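Binding component of ABC transporter (Wolinella succinogenes, PDB 3K4U) probably serves as the solute-binding component of an ABC transporter and holds lysine in its pocket. Local coordinates at residues G5-G10 and K40-K45; P87-G92 and E189-A194; T117-F122 and D158-D163. All coordinates share one frame; numbering follows the deposited sequence.

The three contacts are spread across the two lobes of the solute-binding fold, interaction 2 between the other two. Interaction 1 joins strands 6-11 and 45-50 in the parallel sheet of one lobe; interaction 3 joins strands 117-121 and 159-163 in the other, 35 Å away between centres. Interaction 2, its centre 21 Å from that of interaction 1 and 20 Å from that of interaction 3, pairs the two strands running between the lobes. Along the chain, interaction 1 closes first; interaction 3 then falls between the segments of interaction 2. Interactions 2 and 3 touch through Val91 and Asp163, share a mixed sheet and both meet the lysine, whereas interaction 1 lies outside the pocket.

Interaction 1. Residues G5-G10 and K40-K45; sequences GELRVG and KAMGVK
Glu6 and Lys45 form a parallel beta bridge, their CA atoms 4.3 Å apart, and the backbone bonds on each side of it define the pairing. Leu7 N donates to Lys45 O with an N-H...O angle of 159°; the modelled length is very short and carries no weight at this resolution. The other bond, from Lys45 N to Gly5 O, is weak at 3.5 Å although nearly straight. Both bonds end on Lys45, whose N-H and C=O thus reach the residues before and after Glu6, as a parallel bridge requires.

The apolar contacts centre on Leu7. Its CB meets Val44 CG1 at 3.6 Å. CG lies anti to the backbone N (chi1 175°), and from it CD2 reaches the CE methyl of Met42, modelled as selenomethionine, at 3.4 Å; the two side chains cross at about a right angle. Val44 uses its other methyl, CG2, against the carbonyl oxygen of Gly5.

The charged ends of Glu6 and Lys45 do not pair. The two residues lie on one face of the sheet with CB atoms 4.0 Å apart, but Lys45 bends away, leaving its NZ 7.2 Å from Glu6 OE1, too far for an ion pair.

Gly43, with positive phi, ends helix 30-41 in a Schellman motif and turns the chain into strand 45-50. The contact therefore closes the beta-alpha-beta crossover from strand 6-11 through helix 30-41 to the parallel, adjacent strand 45-50, with Leu7 also against Met38 of helix 30-41 and Met42 packed on Phe202 and Trp205 of helix 200-216.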
ATOM      1  N   GLY E   5       6.379 -40.755  16.044  1.00 51.01           N
ATOM      2  CA  GLY E   5       6.211 -41.969  15.258  1.00 47.87           C
ATOM      3  C   GLY E   5       6.174 -41.667  13.776  1.00 44.62           C
ATOM      4  O   GLY E   5       7.213 -41.405  13.160  1.00 44.86           O
ATOM      5  N   GLU E   6       4.970 -41.711  13.208  1.00 41.04           N
ATOM      6  CA  GLU E   6       4.764 -41.483  11.779  1.00 37.09           C
ATOM      7  C   GLU E   6       3.580 -40.566  11.538  1.00 32.81           C
ATOM      8  O   GLU E   6       2.654 -40.510  12.347  1.00 33.36           O
ATOM      9  CB  GLU E   6       4.571 -42.800  11.024  1.00 37.36           C
ATOM     10  CG  GLU E   6       3.374 -43.653  11.448  1.00 35.20           C
ATOM     11  CD  GLU E   6       3.369 -45.053  10.787  1.00 38.60           C
ATOM     12  OE1 GLU E   6       4.348 -45.426  10.070  1.00 35.18           O
ATOM     13  OE2 GLU E   6       2.370 -45.783  10.989  1.00 35.64           O
ATOM     14  N   LEU E   7       3.614 -39.844  10.429  1.00 27.41           N
ATOM     15  CA  LEU E   7       2.493 -39.048  10.056  1.00 22.77           C
ATOM     16  C   LEU E   7       1.655 -39.819   9.067  1.00 20.90           C
ATOM     17  O   LEU E   7       2.084 -40.051   7.951  1.00 19.65           O
ATOM     18  CB  LEU E   7       2.954 -37.716   9.441  1.00 21.17           C
ATOM     19  CG  LEU E   7       1.805 -36.861   8.901  1.00  6.25           C
ATOM     20  CD1 LEU E   7       0.871 -36.455  10.040  1.00 19.57           C
ATOM     21  CD2 LEU E   7       2.336 -35.700   8.103  1.00 20.34           C
ATOM     22  N   ARG E   8       0.435 -40.162   9.458  1.00 21.72           N
ATOM     23  CA  ARG E   8      -0.475 -40.964   8.616  1.00 23.01           C
ATOM     24  C   ARG E   8      -1.460 -40.116   7.825  1.00 23.72           C
ATOM     25  O   ARG E   8      -2.289 -39.407   8.405  1.00 24.60           O
ATOM     26  CB  ARG E   8      -1.235 -41.956   9.494  1.00 23.78           C
ATOM     27  CG  ARG E   8      -0.306 -42.772  10.387  1.00 36.09           C
ATOM     28  CD  ARG E   8      -1.016 -43.930  11.042  1.00 25.67           C
ATOM     29  NE  ARG E   8      -1.460 -43.645  12.412  1.00 36.88           N
ATOM     30  CZ  ARG E   8      -2.729 -43.475  12.786  1.00 26.75           C
ATOM     31  NH1 ARG E   8      -3.033 -43.244  14.061  1.00 36.37           N
ATOM     32  NH2 ARG E   8      -3.698 -43.554  11.890  1.00 36.27           N
ATOM     33  N   VAL E   9      -1.382 -40.199   6.499  1.00 23.36           N
ATOM     34  CA  VAL E   9      -2.212 -39.366   5.631  1.00 22.99           C
ATOM     35  C   VAL E   9      -3.161 -40.168   4.751  1.00 23.21           C
ATOM     36  O   VAL E   9      -2.714 -40.968   3.900  1.00 22.74           O
ATOM     37  CB  VAL E   9      -1.360 -38.526   4.677  1.00 22.70           C
ATOM     38  CG1 VAL E   9      -2.258 -37.494   3.929  1.00 17.52           C
ATOM     39  CG2 VAL E   9      -0.229 -37.835   5.424  1.00 17.28           C
ATOM     40  N   GLY E  10      -4.460 -39.901   4.916  1.00 22.81           N
ATOM     41  CA  GLY E  10      -5.501 -40.464   4.062  1.00 21.85           C
ATOM     42  C   GLY E  10      -5.695 -39.680   2.779  1.00 22.04           C
ATOM     43  O   GLY E  10      -5.681 -38.443   2.792  1.00 22.41           O
ATOM     44  N   LYS E  40       8.819 -34.608   6.901  1.00 24.11           N
ATOM     45  CA  LYS E  40      10.216 -34.183   7.160  1.00 25.14           C
ATOM     46  C   LYS E  40      10.273 -33.049   8.192  1.00 25.43           C
ATOM     47  O   LYS E  40      10.934 -33.168   9.223  1.00 25.98           O
ATOM     48  CB  LYS E  40      10.881 -33.729   5.859  1.00 26.47           C
ATOM     49  CG  LYS E  40      12.193 -34.382   5.496  1.00 33.60           C
ATOM     50  CD  LYS E  40      13.368 -33.440   5.737  1.00 28.87           C
ATOM     51  CE  LYS E  40      14.202 -33.832   6.992  1.00 34.99           C
ATOM     52  NZ  LYS E  40      15.276 -34.879   6.707  1.00 29.98           N
ATOM     53  N   ALA E  41       9.558 -31.961   7.922  1.00 25.34           N
ATOM     54  CA  ALA E  41       9.477 -30.823   8.838  1.00 25.17           C
ATOM     55  C   ALA E  41       9.106 -31.196  10.288  1.00 25.60           C
ATOM     56  O   ALA E  41       9.628 -30.605  11.243  1.00 24.65           O
ATOM     57  CB  ALA E  41       8.517 -29.777   8.277  1.00 24.59           C
HETATM   58  N   MSE E  42       8.212 -32.165  10.450  1.00 27.50           N
HETATM   59  CA  MSE E  42       7.886 -32.695  11.782  1.00 30.66           C
HETATM   60  C   MSE E  42       8.878 -33.751  12.293  1.00 28.93           C
HETATM   61  O   MSE E  42       8.712 -34.226  13.422  1.00 28.60           O
HETATM   62  CB  MSE E  42       6.499 -33.347  11.837  1.00 35.45           C
HETATM   63  CG  MSE E  42       5.389 -32.652  11.105  1.00 45.14           C
HETATM   64 SE   MSE E  42       3.739 -33.627  11.482  1.00 43.99          SE
HETATM   65  CE  MSE E  42       2.593 -32.980  10.074  1.00 45.65           C
ATOM     66  N   GLY E  43       9.870 -34.138  11.476  1.00 26.85           N
ATOM     67  CA  GLY E  43      10.922 -35.080  11.921  1.00 25.21           C
ATOM     68  C   GLY E  43      10.361 -36.480  12.164  1.00 23.66           C
ATOM     69  O   GLY E  43      10.553 -37.068  13.205  1.00 22.08           O
ATOM     70  N   VAL E  44       9.639 -36.999  11.181  1.00 23.89           N
ATOM     71  CA  VAL E  44       8.736 -38.095  11.414  1.00 23.91           C
ATOM     72  C   VAL E  44       8.618 -38.815  10.078  1.00 24.34           C
ATOM     73  O   VAL E  44       9.156 -38.332   9.059  1.00 25.10           O
ATOM     74  CB  VAL E  44       7.398 -37.528  11.993  1.00 24.99           C
ATOM     75  CG1 VAL E  44       6.223 -37.491  10.965  1.00  6.84           C
ATOM     76  CG2 VAL E  44       7.036 -38.210  13.348  1.00  7.46           C
ATOM     77  N   LYS E  45       7.996 -39.993  10.082  1.00 23.94           N
ATOM     78  CA  LYS E  45       7.821 -40.772   8.838  1.00 22.72           C
ATOM     79  C   LYS E  45       6.456 -40.576   8.172  1.00 20.62           C
ATOM     80  O   LYS E  45       5.444 -40.366   8.844  1.00 20.16           O
ATOM     81  CB  LYS E  45       8.064 -42.254   9.088  1.00 23.00           C
ATOM     82  CG  LYS E  45       9.548 -42.670   9.096  1.00 43.57           C
ATOM     83  CD  LYS E  45       9.685 -44.204   9.072  1.00 24.27           C
ATOM     84  CE  LYS E  45      10.009 -44.798  10.439  1.00 43.66           C
ATOM     85  NZ  LYS E  45      11.510 -44.998  10.604  1.00 25.21           N
TER

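Interaction 2. Residues P87-G92 and E189-A194; sequences PYIVVG and EPLGWA
Tyr88 and Trp193 bring their rings together obliquely, the phenol and the five-membered ring having centroids 4.2 Å apart and planes at 32°. Over one face of the Tyr88 ring stands Trp193 NE1, 3.2 Å above the plane and displaced toward the rim. At the edge, near the ring plane, lies the backbone of Gly192, its CA 3.8 Å from Tyr88 CD2. The tyrosine CG sits between the backbone N and the carbonyl carbon (chi1 64°), which starts the ring on its way to the indole. An alanine at Tyr88 would probably leave the indole of Trp193 without its ring partner on this side and open a gap toward Phe30, Leu34 and Leu210.

Beyond the rings, the backbones pair antiparallel. Val91 and Glu189 are a hydrogen-bonded pair: Val91 N donates to Glu189 O, standing above the carbonyl plane, and Glu189 N returns a bond to Val91 O at 2.9 Å. Val90 and Pro190 form a non-hydrogen-bonded pair, a place that suits a proline, which has no N-H to give. Tyr88 N further donates to Leu191 O at 2.7 Å. On the face holding Ile89, Val91 and Leu191, Leu191 CD2 lies 3.5 Å from Ile89 CG2 and 3.7 Å from Val91 CG2.

Leu191 also touches the bound lysine. Strands 89-98 and 189-195 are the crossings between lobes, as in related binding proteins; helix 218-228 packs on Ile89, and helices 30-41 and 200-216 on Tyr88 and Trp193.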
ATOM      1  N   PRO E  87      -6.677 -22.536   3.317  1.00 14.93           N
ATOM      2  CA  PRO E  87      -6.663 -23.386   2.127  1.00 14.70           C
ATOM      3  C   PRO E  87      -5.308 -23.354   1.446  1.00 15.87           C
ATOM      4  O   PRO E  87      -4.569 -22.412   1.671  1.00 17.99           O
ATOM      5  CB  PRO E  87      -7.746 -22.761   1.260  1.00 13.83           C
ATOM      6  CG  PRO E  87      -7.742 -21.395   1.635  1.00  6.39           C
ATOM      7  CD  PRO E  87      -7.449 -21.311   3.095  1.00 14.53           C
ATOM      8  N   TYR E  88      -4.955 -24.339   0.624  1.00 14.45           N
ATOM      9  CA  TYR E  88      -3.591 -24.342   0.122  1.00 13.27           C
ATOM     10  C   TYR E  88      -3.513 -24.144  -1.374  1.00 14.05           C
ATOM     11  O   TYR E  88      -2.467 -23.772  -1.930  1.00 14.83           O
ATOM     12  CB  TYR E  88      -2.827 -25.582   0.587  1.00 12.91           C
ATOM     13  CG  TYR E  88      -3.361 -26.896   0.061  1.00 16.71           C
ATOM     14  CD1 TYR E  88      -2.796 -27.512  -1.063  1.00 13.31           C
ATOM     15  CD2 TYR E  88      -4.446 -27.506   0.661  1.00 13.21           C
ATOM     16  CE1 TYR E  88      -3.285 -28.708  -1.540  1.00 16.23           C
ATOM     17  CE2 TYR E  88      -4.952 -28.678   0.174  1.00 16.51           C
ATOM     18  CZ  TYR E  88      -4.359 -29.299  -0.916  1.00 13.79           C
ATOM     19  OH  TYR E  88      -4.878 -30.519  -1.371  1.00 16.27           O
ATOM     20  N   ILE E  89      -4.638 -24.346  -2.033  1.00 14.61           N
ATOM     21  CA  ILE E  89      -4.770 -24.017  -3.461  1.00 15.16           C
ATOM     22  C   ILE E  89      -6.265 -23.742  -3.675  1.00 15.91           C
ATOM     23  O   ILE E  89      -7.100 -24.240  -2.920  1.00 14.31           O
ATOM     24  CB  ILE E  89      -4.249 -25.149  -4.358  1.00 15.08           C
ATOM     25  CG1 ILE E  89      -4.466 -24.836  -5.827  1.00 26.13           C
ATOM     26  CG2 ILE E  89      -4.940 -26.486  -4.000  1.00 26.44           C
ATOM     27  CD1 ILE E  89      -3.499 -25.509  -6.698  1.00 15.06           C
ATOM     28  N   VAL E  90      -6.593 -22.882  -4.645  1.00 17.80           N
ATOM     29  CA  VAL E  90      -7.985 -22.516  -4.883  1.00 18.21           C
ATOM     30  C   VAL E  90      -8.320 -22.957  -6.282  1.00 19.89           C
ATOM     31  O   VAL E  90      -7.550 -22.714  -7.202  1.00 19.37           O
ATOM     32  CB  VAL E  90      -8.235 -21.008  -4.692  1.00 16.54           C
ATOM     33  CG1 VAL E  90      -9.633 -20.664  -5.063  1.00  7.35           C
ATOM     34  CG2 VAL E  90      -8.030 -20.659  -3.265  1.00  7.84           C
ATOM     35  N   VAL E  91      -9.474 -23.596  -6.435  1.00 21.97           N
ATOM     36  CA  VAL E  91      -9.803 -24.319  -7.663  1.00 24.15           C
ATOM     37  C   VAL E  91     -11.242 -24.035  -8.049  1.00 25.18           C
ATOM     38  O   VAL E  91     -12.011 -23.544  -7.221  1.00 26.49           O
ATOM     39  CB  VAL E  91      -9.613 -25.820  -7.396  1.00 24.97           C
ATOM     40  CG1 VAL E  91     -10.714 -26.693  -8.100  1.00 11.65           C
ATOM     41  CG2 VAL E  91      -8.172 -26.229  -7.726  1.00 10.67           C
ATOM     42  N   GLY E  92     -11.612 -24.333  -9.290  1.00 24.83           N
ATOM     43  CA  GLY E  92     -13.025 -24.274  -9.687  1.00 24.96           C
ATOM     44  C   GLY E  92     -13.413 -25.429 -10.589  1.00 25.18           C
ATOM     45  O   GLY E  92     -12.555 -26.123 -11.144  1.00 25.07           O
ATOM     46  N   GLU E 189     -13.788 -22.816  -5.023  1.00 21.83           N
ATOM     47  CA  GLU E 189     -13.543 -24.025  -4.239  1.00 20.95           C
ATOM     48  C   GLU E 189     -12.201 -24.074  -3.607  1.00 20.23           C
ATOM     49  O   GLU E 189     -11.264 -24.583  -4.183  1.00 21.91           O
ATOM     50  CB  GLU E 189     -13.864 -25.295  -5.021  1.00 20.66           C
ATOM     51  CG  GLU E 189     -15.369 -25.572  -5.045  1.00 35.63           C
ATOM     52  CD  GLU E 189     -15.750 -26.663  -6.012  1.00 20.35           C
ATOM     53  OE1 GLU E 189     -16.940 -26.758  -6.378  1.00 35.79           O
ATOM     54  OE2 GLU E 189     -14.860 -27.444  -6.399  1.00 36.24           O
ATOM     55  N   PRO E 190     -12.092 -23.495  -2.417  1.00 17.92           N
ATOM     56  CA  PRO E 190     -10.872 -23.531  -1.649  1.00 17.49           C
ATOM     57  C   PRO E 190     -10.586 -24.932  -1.150  1.00 18.35           C
ATOM     58  O   PRO E 190     -11.480 -25.631  -0.639  1.00 20.53           O
ATOM     59  CB  PRO E 190     -11.183 -22.624  -0.465  1.00 16.99           C
ATOM     60  CG  PRO E 190     -12.623 -22.632  -0.363  1.00  4.52           C
ATOM     61  CD  PRO E 190     -13.139 -22.709  -1.758  1.00 16.51           C
ATOM     62  N   LEU E 191      -9.342 -25.335  -1.275  1.00 16.66           N
ATOM     63  CA  LEU E 191      -8.954 -26.677  -0.965  1.00 15.25           C
ATOM     64  C   LEU E 191      -8.123 -26.623   0.329  1.00 17.04           C
ATOM     65  O   LEU E 191      -7.190 -25.802   0.430  1.00 18.62           O
ATOM     66  CB  LEU E 191      -8.155 -27.201  -2.160  1.00 12.71           C
ATOM     67  CG  LEU E 191      -8.797 -28.118  -3.215  1.00 16.25           C
ATOM     68  CD1 LEU E 191     -10.293 -27.969  -3.458  1.00 11.73           C
ATOM     69  CD2 LEU E 191      -8.064 -28.038  -4.489  1.00 12.05           C
ATOM     70  N   GLY E 192      -8.446 -27.459   1.317  1.00 15.92           N
ATOM     71  CA  GLY E 192      -7.684 -27.469   2.557  1.00 15.53           C
ATOM     72  C   GLY E 192      -7.429 -28.868   3.111  1.00 16.05           C
ATOM     73  O   GLY E 192      -8.113 -29.823   2.713  1.00 18.14           O
ATOM     74  N   TRP E 193      -6.453 -28.998   4.013  1.00 13.73           N
ATOM     75  CA  TRP E 193      -6.143 -30.271   4.615  1.00 13.18           C
ATOM     76  C   TRP E 193      -7.093 -30.323   5.760  1.00 16.91           C
ATOM     77  O   TRP E 193      -7.200 -29.330   6.486  1.00 19.45           O
ATOM     78  CB  TRP E 193      -4.704 -30.337   5.193  1.00  9.19           C
ATOM     79  CG  TRP E 193      -3.686 -29.944   4.215  1.00  5.57           C
ATOM     80  CD1 TRP E 193      -3.701 -30.216   2.882  1.00  6.36           C
ATOM     81  CD2 TRP E 193      -2.529 -29.135   4.455  1.00  6.84           C
ATOM     82  NE1 TRP E 193      -2.604 -29.639   2.279  1.00  7.21           N
ATOM     83  CE2 TRP E 193      -1.877 -28.969   3.227  1.00  4.20           C
ATOM     84  CE3 TRP E 193      -2.004 -28.506   5.590  1.00  4.51           C
ATOM     85  CZ2 TRP E 193      -0.723 -28.210   3.092  1.00  7.04           C
ATOM     86  CZ3 TRP E 193      -0.833 -27.769   5.460  1.00  6.77           C
ATOM     87  CH2 TRP E 193      -0.199 -27.640   4.220  1.00  3.85           C
ATOM     88  N   ALA E 194      -7.734 -31.476   5.971  1.00 16.75           N
ATOM     89  CA  ALA E 194      -8.581 -31.664   7.150  1.00 16.13           C
ATOM     90  C   ALA E 194      -7.896 -32.502   8.241  1.00 16.90           C
ATOM     91  O   ALA E 194      -6.968 -33.298   7.965  1.00 17.51           O
ATOM     92  CB  ALA E 194      -9.885 -32.271   6.764  1.00 15.23           C
TER

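Interaction 3. Residues T117-F122 and D158-D163; sequences TLVTKF and DMFIFD. With LYS (lysine), chain K.
Thr120 and Phe162 cross at about a right angle, the threonine hydroxyl approaching the ring edge in its plane, with OG1 3.6 Å from Phe162 CD1. Against Ile161 the same residue lies obliquely: Thr120 CB is 3.5 Å from Ile161 CG2, and OG1, anti to the backbone N (chi1 -154°), donates to Ile161 O. On one face of the sheet, Leu118 and Met159, modelled as selenomethionine, also cross obliquely, Leu118 CB meeting the CE methyl at 3.7 Å. Val119 and Phe160 form a parallel bridge on the other face, where Phe160 CD1 comes close to the carbonyl oxygen of Val119. Val119 N donates to Met159 O at 3.0 Å, and Asp158 N to Thr117 O. There the Asp158 carboxylate crosses Thr117 at about a right angle, OD2 modelled as accepting from Thr117 N at a length too short to trust.

At the opposite end, Asp163 OD1 accepts a 2.7 Å hydrogen bond from the alpha-amino N of the bound lysine, and would probably stabilise its protonated form. The pairing brings Phe162 CZ, 3.6 Å from the ligand CG, and Lys121 CE, 3.8 Å from the ligand CE, against the aliphatic chain. Lys121 NZ lies 4.5 Å from the ligand NZ; its bond to Asp143 O and long, weak ion pairs with Glu12 and Glu145 probably moderate the repulsion.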
ATOM      1  N   THR E 117     -26.200 -35.115 -22.050  1.00 40.25           N
ATOM      2  CA  THR E 117     -25.884 -35.967 -20.901  1.00 38.71           C
ATOM      3  C   THR E 117     -24.578 -35.482 -20.277  1.00 36.75           C
ATOM      4  O   THR E 117     -23.590 -35.257 -21.006  1.00 37.64           O
ATOM      5  CB  THR E 117     -25.690 -37.414 -21.363  1.00 38.95           C
ATOM      6  OG1 THR E 117     -26.487 -37.647 -22.542  1.00 45.90           O
ATOM      7  CG2 THR E 117     -26.085 -38.374 -20.264  1.00 45.81           C
ATOM      8  N   LEU E 118     -24.563 -35.315 -18.950  1.00 33.39           N
ATOM      9  CA  LEU E 118     -23.366 -34.841 -18.230  1.00 30.28           C
ATOM     10  C   LEU E 118     -22.926 -35.737 -17.048  1.00 28.27           C
ATOM     11  O   LEU E 118     -23.717 -36.075 -16.149  1.00 26.56           O
ATOM     12  CB  LEU E 118     -23.616 -33.421 -17.754  1.00 29.87           C
ATOM     13  CG  LEU E 118     -22.876 -32.781 -16.580  1.00  4.08           C
ATOM     14  CD1 LEU E 118     -21.902 -31.755 -17.101  1.00 29.55           C
ATOM     15  CD2 LEU E 118     -23.914 -32.142 -15.692  1.00 29.41           C
ATOM     16  N   VAL E 119     -21.646 -36.100 -17.044  1.00 27.81           N
ATOM     17  CA  VAL E 119     -21.153 -37.074 -16.059  1.00 26.69           C
ATOM     18  C   VAL E 119     -20.020 -36.623 -15.145  1.00 27.01           C
ATOM     19  O   VAL E 119     -19.090 -35.888 -15.563  1.00 27.52           O
ATOM     20  CB  VAL E 119     -20.798 -38.420 -16.686  1.00 25.35           C
ATOM     21  CG1 VAL E 119     -22.064 -39.109 -17.184  1.00 20.01           C
ATOM     22  CG2 VAL E 119     -19.807 -38.244 -17.801  1.00 19.10           C
ATOM     23  N   THR E 120     -20.116 -37.076 -13.893  1.00 26.09           N
ATOM     24  CA  THR E 120     -19.039 -36.914 -12.931  1.00 25.77           C
ATOM     25  C   THR E 120     -18.962 -38.053 -11.875  1.00 25.02           C
ATOM     26  O   THR E 120     -19.749 -39.021 -11.896  1.00 24.70           O
ATOM     27  CB  THR E 120     -19.129 -35.539 -12.245  1.00 25.78           C
ATOM     28  OG1 THR E 120     -17.825 -35.135 -11.801  1.00 17.97           O
ATOM     29  CG2 THR E 120     -20.090 -35.572 -11.070  1.00 17.50           C
ATOM     30  N   LYS E 121     -18.020 -37.917 -10.952  1.00 23.86           N
ATOM     31  CA  LYS E 121     -17.850 -38.905  -9.924  1.00 24.17           C
ATOM     32  C   LYS E 121     -18.912 -38.727  -8.832  1.00 24.95           C
ATOM     33  O   LYS E 121     -19.417 -37.607  -8.620  1.00 25.75           O
ATOM     34  CB  LYS E 121     -16.451 -38.785  -9.331  1.00 23.60           C
ATOM     35  CG  LYS E 121     -16.285 -39.517  -7.976  1.00 13.15           C
ATOM     36  CD  LYS E 121     -14.998 -39.042  -7.316  1.00 22.69           C
ATOM     37  CE  LYS E 121     -14.622 -39.889  -6.147  1.00 12.77           C
ATOM     38  NZ  LYS E 121     -14.248 -41.248  -6.574  1.00 21.29           N
ATOM     39  N   PHE E 122     -19.220 -39.809  -8.117  1.00 23.79           N
ATOM     40  CA  PHE E 122     -20.272 -39.771  -7.106  1.00 23.09           C
ATOM     41  C   PHE E 122     -19.857 -39.111  -5.785  1.00 24.03           C
ATOM     42  O   PHE E 122     -18.714 -39.289  -5.308  1.00 24.55           O
ATOM     43  CB  PHE E 122     -20.822 -41.176  -6.835  1.00 21.66           C
ATOM     44  CG  PHE E 122     -21.907 -41.206  -5.795  1.00 16.66           C
ATOM     45  CD1 PHE E 122     -23.248 -40.927  -6.149  1.00 21.33           C
ATOM     46  CD2 PHE E 122     -21.604 -41.463  -4.457  1.00 21.19           C
ATOM     47  CE1 PHE E 122     -24.272 -40.939  -5.191  1.00 16.22           C
ATOM     48  CE2 PHE E 122     -22.632 -41.466  -3.475  1.00 16.95           C
ATOM     49  CZ  PHE E 122     -23.968 -41.195  -3.856  1.00 20.69           C
ATOM     50  N   ASP E 158     -21.827 -36.520 -23.194  1.00 33.07           N
ATOM     51  CA  ASP E 158     -21.349 -35.399 -24.014  1.00 33.97           C
ATOM     52  C   ASP E 158     -20.261 -34.565 -23.355  1.00 36.16           C
ATOM     53  O   ASP E 158     -19.492 -33.902 -24.046  1.00 36.12           O
ATOM     54  CB  ASP E 158     -22.505 -34.496 -24.405  1.00 33.28           C
ATOM     55  CG  ASP E 158     -23.759 -35.263 -24.703  1.00 43.99           C
ATOM     56  OD1 ASP E 158     -23.810 -35.921 -25.772  1.00 32.96           O
ATOM     57  OD2 ASP E 158     -24.687 -35.202 -23.860  1.00 33.05           O
HETATM   58  N   MSE E 159     -20.199 -34.606 -22.025  1.00 38.44           N
HETATM   59  CA  MSE E 159     -19.354 -33.701 -21.260  1.00 40.48           C
HETATM   60  C   MSE E 159     -19.158 -34.118 -19.811  1.00 36.90           C
HETATM   61  O   MSE E 159     -20.075 -34.655 -19.167  1.00 36.93           O
HETATM   62  CB  MSE E 159     -19.955 -32.307 -21.275  1.00 46.60           C
HETATM   63  CG  MSE E 159     -21.432 -32.309 -20.966  1.00 43.43           C
HETATM   64 SE   MSE E 159     -22.101 -30.492 -20.954  1.00 56.91          SE
HETATM   65  CE  MSE E 159     -23.953 -30.862 -20.351  1.00 42.95           C
ATOM     66  N   PHE E 160     -17.954 -33.825 -19.323  1.00 33.55           N
ATOM     67  CA  PHE E 160     -17.465 -34.154 -17.983  1.00 30.52           C
ATOM     68  C   PHE E 160     -17.284 -32.873 -17.141  1.00 28.40           C
ATOM     69  O   PHE E 160     -16.848 -31.842 -17.651  1.00 27.88           O
ATOM     70  CB  PHE E 160     -16.135 -34.900 -18.134  1.00 29.65           C
ATOM     71  CG  PHE E 160     -15.533 -35.370 -16.836  1.00 37.90           C
ATOM     72  CD1 PHE E 160     -16.099 -36.431 -16.125  1.00 29.44           C
ATOM     73  CD2 PHE E 160     -14.384 -34.780 -16.339  1.00 29.22           C
ATOM     74  CE1 PHE E 160     -15.547 -36.850 -14.932  1.00 37.39           C
ATOM     75  CE2 PHE E 160     -13.843 -35.211 -15.145  1.00 37.67           C
ATOM     76  CZ  PHE E 160     -14.428 -36.249 -14.448  1.00 28.92           C
ATOM     77  N   ILE E 161     -17.651 -32.928 -15.867  1.00 27.08           N
ATOM     78  CA  ILE E 161     -17.513 -31.773 -14.953  1.00 25.39           C
ATOM     79  C   ILE E 161     -16.691 -32.170 -13.744  1.00 25.23           C
ATOM     80  O   ILE E 161     -16.918 -33.218 -13.154  1.00 26.05           O
ATOM     81  CB  ILE E 161     -18.852 -31.233 -14.428  1.00 23.78           C
ATOM     82  CG1 ILE E 161     -18.608 -29.974 -13.557  1.00  9.24           C
ATOM     83  CG2 ILE E 161     -19.597 -32.316 -13.622  1.00  8.10           C
ATOM     84  CD1 ILE E 161     -19.911 -29.225 -13.084  1.00 21.84           C
ATOM     85  N   PHE E 162     -15.744 -31.322 -13.366  1.00 24.35           N
ATOM     86  CA  PHE E 162     -14.852 -31.648 -12.271  1.00 23.01           C
ATOM     87  C   PHE E 162     -13.912 -30.480 -12.035  1.00 21.90           C
ATOM     88  O   PHE E 162     -13.830 -29.579 -12.861  1.00 21.34           O
ATOM     89  CB  PHE E 162     -14.043 -32.911 -12.623  1.00 22.22           C
ATOM     90  CG  PHE E 162     -13.595 -33.679 -11.432  1.00 18.60           C
ATOM     91  CD1 PHE E 162     -14.422 -34.644 -10.863  1.00 21.66           C
ATOM     92  CD2 PHE E 162     -12.355 -33.441 -10.869  1.00 21.41           C
ATOM     93  CE1 PHE E 162     -14.014 -35.337  -9.728  1.00 18.55           C
ATOM     94  CE2 PHE E 162     -11.944 -34.128  -9.745  1.00 18.67           C
ATOM     95  CZ  PHE E 162     -12.771 -35.081  -9.173  1.00 21.23           C
ATOM     96  N   ASP E 163     -13.217 -30.522 -10.902  1.00 20.99           N
ATOM     97  CA  ASP E 163     -12.147 -29.612 -10.590  1.00 20.45           C
ATOM     98  C   ASP E 163     -11.256 -29.392 -11.804  1.00 21.90           C
ATOM     99  O   ASP E 163     -10.822 -30.335 -12.474  1.00 21.04           O
ATOM    100  CB  ASP E 163     -11.323 -30.116  -9.402  1.00 19.82           C
ATOM    101  CG  ASP E 163     -12.145 -30.246  -8.108  1.00 35.68           C
ATOM    102  OD1 ASP E 163     -11.573 -30.126  -6.984  1.00 18.86           O
ATOM    103  OD2 ASP E 163     -13.359 -30.483  -8.213  1.00 19.64           O
TER
HETATM  104  N   LYS K 501     -12.478 -31.045  -4.630  1.00 30.74           N
HETATM  105  CA  LYS K 501     -13.126 -32.327  -4.809  1.00 30.80           C
HETATM  106  C   LYS K 501     -14.000 -32.570  -3.599  1.00 30.93           C
HETATM  107  O   LYS K 501     -13.658 -32.118  -2.509  1.00 30.69           O
HETATM  108  CB  LYS K 501     -12.078 -33.444  -4.911  1.00 30.98           C
HETATM  109  CG  LYS K 501     -12.554 -34.706  -5.592  1.00 24.16           C
HETATM  110  CD  LYS K 501     -11.907 -35.900  -4.984  1.00 30.39           C
HETATM  111  CE  LYS K 501     -12.062 -37.159  -5.844  1.00 25.37           C
HETATM  112  NZ  LYS K 501     -11.156 -38.257  -5.415  1.00 30.30           N
HETATM  113  OXT LYS K 501     -15.043 -33.216  -3.677  1.00 31.04           O